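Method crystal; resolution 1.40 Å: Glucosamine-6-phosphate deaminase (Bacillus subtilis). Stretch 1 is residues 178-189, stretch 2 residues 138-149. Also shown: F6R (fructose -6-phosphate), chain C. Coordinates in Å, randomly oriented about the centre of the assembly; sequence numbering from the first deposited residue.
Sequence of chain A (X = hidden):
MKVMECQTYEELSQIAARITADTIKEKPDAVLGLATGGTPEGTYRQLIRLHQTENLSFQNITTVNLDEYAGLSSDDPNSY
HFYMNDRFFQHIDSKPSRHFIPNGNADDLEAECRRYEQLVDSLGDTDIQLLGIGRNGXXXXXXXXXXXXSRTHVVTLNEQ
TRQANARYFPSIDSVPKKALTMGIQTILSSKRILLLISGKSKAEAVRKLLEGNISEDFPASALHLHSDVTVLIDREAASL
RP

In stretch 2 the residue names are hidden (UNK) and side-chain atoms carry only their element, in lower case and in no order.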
# COMPACT_ATOMS: atom_id res chain seq x y z
N LYS A 178 -10.09 7.95 11.97
CA LYS A 178 -9.80 6.53 12.10
C LYS A 178 -9.76 5.83 10.75
O LYS A 178 -10.26 6.34 9.76
CB LYS A 178 -10.83 5.83 13.01
CG LYS A 178 -10.92 6.43 14.44
CD LYS A 178 -11.90 5.68 15.31
CE LYS A 178 -11.67 5.97 16.77
NZ LYS A 178 -12.52 5.08 17.62
N ALA A 179 -9.21 4.62 10.77
CA ALA A 179 -9.10 3.82 9.58
C ALA A 179 -9.08 2.34 9.93
O ALA A 179 -8.90 1.97 11.08
CB ALA A 179 -7.85 4.20 8.82
N LEU A 180 -9.26 1.51 8.91
CA LEU A 180 -9.09 0.07 8.97
C LEU A 180 -7.84 -0.27 8.17
O LEU A 180 -7.68 0.22 7.05
CB LEU A 180 -10.28 -0.63 8.30
CG LEU A 180 -11.58 -0.56 9.08
CD1 LEU A 180 -12.15 0.84 9.17
CD2 LEU A 180 -12.59 -1.48 8.39
N THR A 181 -6.92 -1.05 8.73
CA THR A 181 -5.67 -1.39 8.04
C THR A 181 -5.27 -2.84 8.29
O THR A 181 -5.42 -3.37 9.38
CB THR A 181 -4.53 -0.46 8.51
OG1 THR A 181 -3.35 -0.70 7.73
CG2 THR A 181 -4.23 -0.56 9.96
N MET A 182 -4.75 -3.44 7.24
CA MET A 182 -3.99 -4.68 7.37
C MET A 182 -2.93 -4.44 8.42
O MET A 182 -2.38 -3.33 8.49
CB MET A 182 -3.26 -4.98 6.09
CG MET A 182 -4.06 -5.57 5.09
SD MET A 182 -2.89 -5.98 3.72
CE MET A 182 -4.15 -6.00 2.99
N GLY A 183 -2.66 -5.44 9.25
CA GLY A 183 -1.62 -5.28 10.26
C GLY A 183 -0.24 -5.58 9.73
O GLY A 183 -0.04 -5.97 8.56
N ILE A 184 0.74 -5.37 10.59
CA ILE A 184 2.10 -5.64 10.21
C ILE A 184 2.32 -7.12 9.90
O ILE A 184 3.00 -7.47 8.93
CB ILE A 184 3.10 -5.10 11.24
CG1 ILE A 184 2.97 -3.58 11.35
CG2 ILE A 184 4.53 -5.52 10.91
CD1 ILE A 184 3.81 -2.91 12.37
N GLN A 185 1.74 -8.02 10.70
CA GLN A 185 1.89 -9.42 10.40
C GLN A 185 1.16 -9.78 9.10
O GLN A 185 1.62 -10.61 8.31
CB GLN A 185 1.41 -10.30 11.55
CG GLN A 185 1.53 -11.77 11.27
CD GLN A 185 2.94 -12.23 11.09
OE1 GLN A 185 3.69 -12.23 12.03
NE2 GLN A 185 3.28 -12.65 9.88
N THR A 186 0.02 -9.15 8.85
CA THR A 186 -0.70 -9.36 7.59
C THR A 186 0.20 -9.02 6.39
O THR A 186 0.27 -9.73 5.37
CB THR A 186 -1.97 -8.48 7.52
OG1 THR A 186 -2.61 -8.41 8.80
CG2 THR A 186 -2.92 -9.02 6.49
N ILE A 187 0.91 -7.90 6.51
CA ILE A 187 1.85 -7.45 5.46
C ILE A 187 3.05 -8.41 5.32
O ILE A 187 3.43 -8.83 4.21
CB ILE A 187 2.30 -6.02 5.75
CG1 ILE A 187 1.11 -5.05 5.59
CG2 ILE A 187 3.54 -5.60 4.91
CD1 ILE A 187 1.35 -3.67 6.18
N LEU A 188 3.62 -8.80 6.46
CA LEU A 188 4.81 -9.66 6.47
C LEU A 188 4.53 -11.05 5.93
O LEU A 188 5.45 -11.74 5.51
CB LEU A 188 5.38 -9.78 7.87
CG LEU A 188 6.10 -8.56 8.40
CD1 LEU A 188 6.46 -8.76 9.85
CD2 LEU A 188 7.35 -8.20 7.57
N SER A 189 3.26 -11.49 5.94
CA SER A 189 2.90 -12.78 5.36
C SER A 189 2.96 -12.82 3.84
O SER A 189 2.86 -13.90 3.26
CB SER A 189 1.54 -13.18 5.87
OG SER A 189 1.63 -13.44 7.27
N UNK A 138 5.17 4.77 9.04
CA UNK A 138 4.06 3.84 9.00
C UNK A 138 4.04 3.05 7.71
O UNK A 138 4.49 3.51 6.67
c UNK A 138 2.70 4.48 9.32
c UNK A 138 1.92 5.28 6.96
c UNK A 138 0.99 7.15 7.58
c UNK A 138 2.09 5.38 8.29
n UNK A 138 1.50 6.56 8.65
n UNK A 138 1.23 6.38 6.54
N UNK A 139 3.49 1.85 7.79
CA UNK A 139 3.17 1.00 6.64
C UNK A 139 1.71 0.59 6.81
O UNK A 139 1.26 0.35 7.92
c UNK A 139 4.23 -1.05 7.67
c UNK A 139 5.50 0.34 6.01
c UNK A 139 5.02 -2.36 7.49
c UNK A 139 4.13 -0.18 6.43
N UNK A 140 0.97 0.57 5.73
CA UNK A 140 -0.48 0.67 5.86
C UNK A 140 -0.81 1.88 6.73
O UNK A 140 -0.16 2.91 6.60
N UNK A 141 -1.75 1.73 7.65
CA UNK A 141 -1.92 2.74 8.71
C UNK A 141 -1.51 2.20 10.08
O UNK A 141 -2.07 2.57 11.14
c UNK A 141 -3.33 3.32 8.73
c UNK A 141 -3.63 4.28 7.60
c UNK A 141 -5.25 5.18 6.05
c UNK A 141 -2.72 5.26 7.17
c UNK A 141 -4.88 4.25 7.04
c UNK A 141 -3.09 6.17 6.15
c UNK A 141 -4.35 6.13 5.62
N UNK A 142 -0.50 1.34 10.06
CA UNK A 142 0.16 0.88 11.29
C UNK A 142 1.12 1.94 11.77
O UNK A 142 2.21 2.08 11.20
n UNK A 142 -0.04 -1.86 9.36
o UNK A 142 -0.79 -2.09 11.47
c UNK A 142 -0.06 -1.52 10.63
c UNK A 142 0.88 -0.45 11.05
N UNK A 143 0.66 2.75 12.74
CA UNK A 143 1.43 3.89 13.21
C UNK A 143 2.48 3.45 14.21
O UNK A 143 2.43 2.33 14.75
o UNK A 143 1.02 6.59 11.54
c UNK A 143 0.51 4.92 13.85
c UNK A 143 -0.16 6.55 11.95
o UNK A 143 -1.00 7.41 11.57
c UNK A 143 -0.58 5.48 12.92
N UNK A 144 3.45 4.33 14.52
CA UNK A 144 4.43 3.99 15.54
C UNK A 144 3.82 3.46 16.82
O UNK A 144 2.80 3.97 17.29
c UNK A 144 5.15 5.32 15.74
c UNK A 144 5.07 5.98 14.41
c UNK A 144 3.72 5.64 13.90
N UNK A 145 4.44 2.39 17.31
CA UNK A 145 3.96 1.70 18.47
C UNK A 145 3.15 0.46 18.20
O UNK A 145 2.75 -0.23 19.14
N UNK A 146 2.87 0.16 16.92
CA UNK A 146 2.07 -0.98 16.59
C UNK A 146 2.92 -2.24 16.71
O UNK A 146 4.05 -2.30 16.23
c UNK A 146 1.53 -0.85 15.14
c UNK A 146 0.66 -2.01 14.71
o UNK A 146 0.73 0.33 15.02
N UNK A 147 2.36 -3.26 17.33
CA UNK A 147 3.02 -4.56 17.38
C UNK A 147 3.30 -5.14 15.99
O UNK A 147 2.44 -5.07 15.08
o UNK A 147 2.69 -6.87 18.08
c UNK A 147 2.11 -5.57 18.08
N UNK A 148 4.47 -5.75 15.83
CA UNK A 148 4.79 -6.48 14.62
C UNK A 148 3.90 -7.71 14.43
O UNK A 148 3.87 -8.29 13.35
c UNK A 148 7.20 -5.69 14.37
c UNK A 148 7.71 -3.36 14.07
c UNK A 148 9.04 -3.65 13.98
c UNK A 148 8.56 -5.94 14.28
c UNK A 148 9.47 -4.90 14.08
c UNK A 148 6.27 -6.85 14.57
c UNK A 148 6.79 -4.37 14.28
N UNK A 149 3.19 -8.15 15.48
CA UNK A 149 2.25 -9.25 15.38
C UNK A 149 0.83 -8.79 15.01
O UNK A 149 -0.10 -9.61 14.90
c UNK A 149 3.51 -10.68 17.02
c UNK A 149 3.46 -11.58 18.26
c UNK A 149 2.19 -10.05 16.69
c UNK A 149 4.85 -12.14 18.56
n UNK A 149 4.82 -13.27 19.52
C1 F6R C . -1.33 3.24 1.31
C2 F6R C . -0.97 3.29 2.78
C3 F6R C . -0.14 4.39 3.45
C4 F6R C . 0.65 5.27 2.46
C5 F6R C . 1.50 6.34 3.13
C6 F6R C . 2.22 7.21 2.11
O1 F6R C . -2.43 2.35 1.06
O2 F6R C . -1.34 2.36 3.46
O3 F6R C . 0.84 3.77 4.28
O4 F6R C . 1.49 4.42 1.68
O5 F6R C . 0.74 7.14 4.02
O6 F6R C . 1.23 7.96 1.38
P F6R C . 1.68 8.78 0.08
O1P F6R C . 2.02 7.76 -0.97
O2P F6R C . 2.89 9.57 0.49
O3P F6R C . 0.51 9.62 -0.32
O HOH W 1 5.45 -10.44 13.02

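Position 138 carries one carbon and then a five-membered ring of three carbons and two nitrogens, which is histidine. His138 lies out of reach of stretch 1; its NE2 is 2.7 Å from O5 of fructose-6-phosphate, a hydrogen bond in which either atom could be the donor.

Position 139 has four carbons, forked at the first, with one arm two carbons long, whose tip faces Ile187 CD1: isoleucine. CD1 of Ile139 meets CD1 of Ile187 at 4.1 Å, an apolar contact.

Position 140 has no side-chain atoms and is glycine. Its positive phi of 51° already favours that choice, and stretch 1 adds a second reason: an ideal CB here would sit 2.6 Å from Thr181 OG1, a clash. The carbonyl O of Gly140 accepts a hydrogen bond from O3 of the sugar at 2.7 Å.

Position 141 shows one carbon and a ring of six carbons that packs against Ala179 CB; with no oxygen on the ring, it is phenylalanine rather than tyrosine. CD1 of Phe141 lies 3.5 Å from Ala179 CB, and the ring is also near C3 of the ligand. The backbone N of Phe141 donates to Thr181 OG1 at 2.9 Å, almost straight at 174°; Thr181 OG1 in turn donates to its neighbour's carbonyl, Met182 O, also at 2.9 Å.

Position 142 has two carbons, the second bearing one oxygen and one nitrogen, with the nitrogen against Met182 O and the oxygen near Ile184 N: asparagine. ND2 of Asn142 donates to Met182 O at 2.9 Å and to Ile139 O at 2.9 Å, tying the partner's loop to its own. OD1 of Asn142 finds no partner in the model, although Ile184 N is 3.7 Å from it.

Position 143 has three carbons, the third carrying two oxygens, and points away from stretch 1. It is glutamate; Glu143 OE1 accepts from His138 ND1 at 2.9 Å.

Position 144 has three carbons closing onto the backbone N, hence proline. Position 145 has no side chain and, with phi 98°, is glycine; Pro144 and Gly145 form the middle of a type II turn.

Position 146 has one carbon carrying an oxygen and a carbon, the latter near Ile184 CD1: threonine. Thr146 OG1 donates to Glu143 O at 2.6 Å, while CG2 of Thr146 lies 4.0 Å from Ile184 CD1.

Position 147, one carbon then one oxygen, is serine. Ser147 OG accepts from the backbone N of position 149 at 2.9 Å.

Position 148 is one carbon and a six-carbon ring touching Ile184 CD1, phenylalanine; CD1 of Phe148 is 3.8 Å from Ile184 CD1.

Position 149, four carbons in a row ending in nitrogen, sends its side chain out of the contact while its backbone O nears Gln185 CB: lysine. Lys149 O approaches Gln185 CB at 3.7 Å.

The contact joins polar pinning to apolar filling. Thr181 and Asn142 fix the strand end and the following loop, while Ile184, the most covered residue, packs along residues 142 and 146 to 148. At the outer side, one water donates to Phe148 O and Gln185 OE1, each at 2.7 Å, bridging where direct geometry is poor.

Stretch 2 138-149: HIGFNEPGTSFK
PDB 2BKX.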